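Local coordinates for endonuclease V (PDB 6OZE), which is an inosine-specific endoribonuclease that probably cuts RNA near deaminated adenosines with the help of metal ions, at residues R91-P94 with F95-L99. The protein carries 4 engineered substitutions. Residues are numbered along the deposited sequence; the frame is centred on the assembly and turned at random. Where two conformers were deposited one is given.
Sequences REVP and FLLEL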
loop_
_atom_site.group_PDB
_atom_site.type_symbol
_atom_site.label_atom_id
_atom_site.label_comp_id
_atom_site.label_asym_id
_atom_site.label_seq_id
_atom_site.Cartn_x
_atom_site.Cartn_y
_atom_site.Cartn_z
ATOM N N ARG A 91 -0.397 -0.032 14.357
ATOM C CA ARG A 91 0.553 1.030 14.665
ATOM C C ARG A 91 0.451 2.201 13.702
ATOM O O ARG A 91 0.623 3.351 14.120
ATOM C CB ARG A 91 1.982 0.482 14.628
ATOM C CG ARG A 91 2.121 -0.896 15.247
ATOM C CD ARG A 91 3.305 -0.960 16.173
ATOM N NE ARG A 91 4.563 -0.640 15.517
ATOM C CZ ARG A 91 5.599 -0.085 16.138
ATOM N NH1 ARG A 91 5.519 0.232 17.422
ATOM N NH2 ARG A 91 6.712 0.162 15.473
ATOM N N GLU A 92 0.160 1.935 12.429
ATOM C CA GLU A 92 0.296 2.909 11.346
ATOM C C GLU A 92 -1.018 3.537 10.906
ATOM O O GLU A 92 -1.059 4.742 10.620
ATOM C CB GLU A 92 0.933 2.245 10.122
ATOM C CG GLU A 92 2.369 1.811 10.312
ATOM C CD GLU A 92 2.980 1.300 9.020
ATOM O OE1 GLU A 92 2.305 1.384 7.974
ATOM O OE2 GLU A 92 4.134 0.825 9.049
ATOM N N VAL A 93 -2.090 2.745 10.817
ATOM C CA VAL A 93 -3.354 3.268 10.281
ATOM C C VAL A 93 -3.871 4.501 11.007
ATOM O O VAL A 93 -4.367 5.422 10.330
ATOM C CB VAL A 93 -4.387 2.141 10.136
ATOM C CG1 VAL A 93 -5.763 2.721 9.865
ATOM C CG2 VAL A 93 -4.004 1.200 9.006
ATOM N N PRO A 94 -3.809 4.611 12.349
ATOM C CA PRO A 94 -4.336 5.826 12.990
ATOM C C PRO A 94 -3.777 7.105 12.395
ATOM O O PRO A 94 -4.514 8.080 12.197
ATOM C CB PRO A 94 -3.921 5.659 14.453
ATOM C CG PRO A 94 -3.858 4.196 14.647
ATOM C CD PRO A 94 -3.318 3.652 13.360
ATOM N N PHE A 95 -2.480 7.125 12.105
ATOM C CA PHE A 95 -1.855 8.349 11.623
ATOM C C PHE A 95 -2.157 8.602 10.159
ATOM O O PHE A 95 -2.387 9.749 9.760
ATOM C CB PHE A 95 -0.355 8.294 11.891
ATOM C CG PHE A 95 -0.044 8.043 13.322
ATOM C CD1 PHE A 95 -0.199 9.052 14.254
ATOM C CD2 PHE A 95 0.332 6.785 13.757
ATOM C CE1 PHE A 95 0.055 8.823 15.589
ATOM C CE2 PHE A 95 0.577 6.552 15.100
ATOM C CZ PHE A 95 0.445 7.572 16.012
ATOM N N LEU A 96 -2.164 7.549 9.347
ATOM C CA LEU A 96 -2.507 7.739 7.950
ATOM C C LEU A 96 -3.960 8.164 7.810
ATOM O O LEU A 96 -4.287 9.030 6.992
ATOM C CB LEU A 96 -2.245 6.444 7.185
ATOM C CG LEU A 96 -0.777 6.018 7.173
ATOM C CD1 LEU A 96 -0.631 4.699 6.384
ATOM C CD2 LEU A 96 0.069 7.104 6.530
ATOM N N LEU A 97 -4.849 7.565 8.600
ATOM C CA LEU A 97 -6.247 7.972 8.545
ATOM C C LEU A 97 -6.410 9.448 8.903
ATOM O O LEU A 97 -7.207 10.159 8.277
ATOM C CB LEU A 97 -7.086 7.071 9.449
ATOM C CG LEU A 97 -8.578 7.001 9.141
ATOM C CD1 LEU A 97 -9.114 5.678 9.596
ATOM C CD2 LEU A 97 -9.297 8.113 9.854
ATOM N N GLU A 98 -5.659 9.933 9.904
ATOM C CA GLU A 98 -5.725 11.337 10.288
ATOM C C GLU A 98 -5.269 12.258 9.160
ATOM O O GLU A 98 -5.829 13.347 8.972
ATOM C CB GLU A 98 -4.872 11.571 11.534
ATOM C CG GLU A 98 -5.032 12.938 12.145
ATOM C CD GLU A 98 -6.380 13.119 12.824
ATOM O OE1 GLU A 98 -7.036 12.102 13.139
ATOM O OE2 GLU A 98 -6.777 14.281 13.042
ATOM N N LEU A 99 -4.239 11.853 8.415
ATOM C CA LEU A 99 -3.800 12.676 7.291
ATOM C C LEU A 99 -4.866 12.739 6.205
ATOM O O LEU A 99 -5.095 13.803 5.617
ATOM C CB LEU A 99 -2.496 12.130 6.700
ATOM C CG LEU A 99 -1.265 12.250 7.606
ATOM C CD1 LEU A 99 -0.075 11.509 6.955
ATOM C CD2 LEU A 99 -0.933 13.700 7.856
HETATM O O HOH W 1 -6.837 8.951 13.685
#
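Phe-95 lays the edge of its ring against the backbone carbonyl of Arg-91: Arg-91 O lies 3.3 Å from CE2 of Phe-95, at the ring's edge and close to its plane. Its first torsion (chi1 -55°) sets CG anti to the carbonyl carbon and turns the ring back along the preceding turn, where CB of Pro-94 sits over one face, 4.5 Å from CD2 of Phe-95. At the backbone, Phe-95 N makes a weak, bent bond to Glu-92 O (N-H...O angle 131°). With an alanine here, Arg-91 O would probably lose its aromatic edge and a gap would open beneath Pro-94 and beside Leu-79 and Ala-57. Leu-96 N also reaches Glu-92 O, 3.3 Å away but nearly straight and in the carbonyl plane, so this one oxygen takes two donors. The Leu-96 side chain, its CG 3.7 Å from that same Glu-92 O, packs on Val-43 and Val-45 of strand 39-47. Leu-97 N gives the shortest bond of the series, 2.8 Å to Val-93 O; on the same flank Leu-97 and Val-93 both pack on Leu-137 of helix 130-138. Glu-98 N then bonds Pro-94 O at 3.2 Å, tilted out of the carbonyl plane, and a water bridges that oxygen to Glu-98 OE1, which the bend at chi2 helps bring round. Leu-99 N closes the next turn onto Phe-95 O, while its side chain meets Ala-57 and Leu-59 of strand 54-63. What results is an amphipathic alpha-helix kinked at a proline, whose nitrogen has no hydrogen to give the preceding turn; helix 89-106 covers strands 39-47 and 54-63 in the RNase H-like fold of the endonuclease V family.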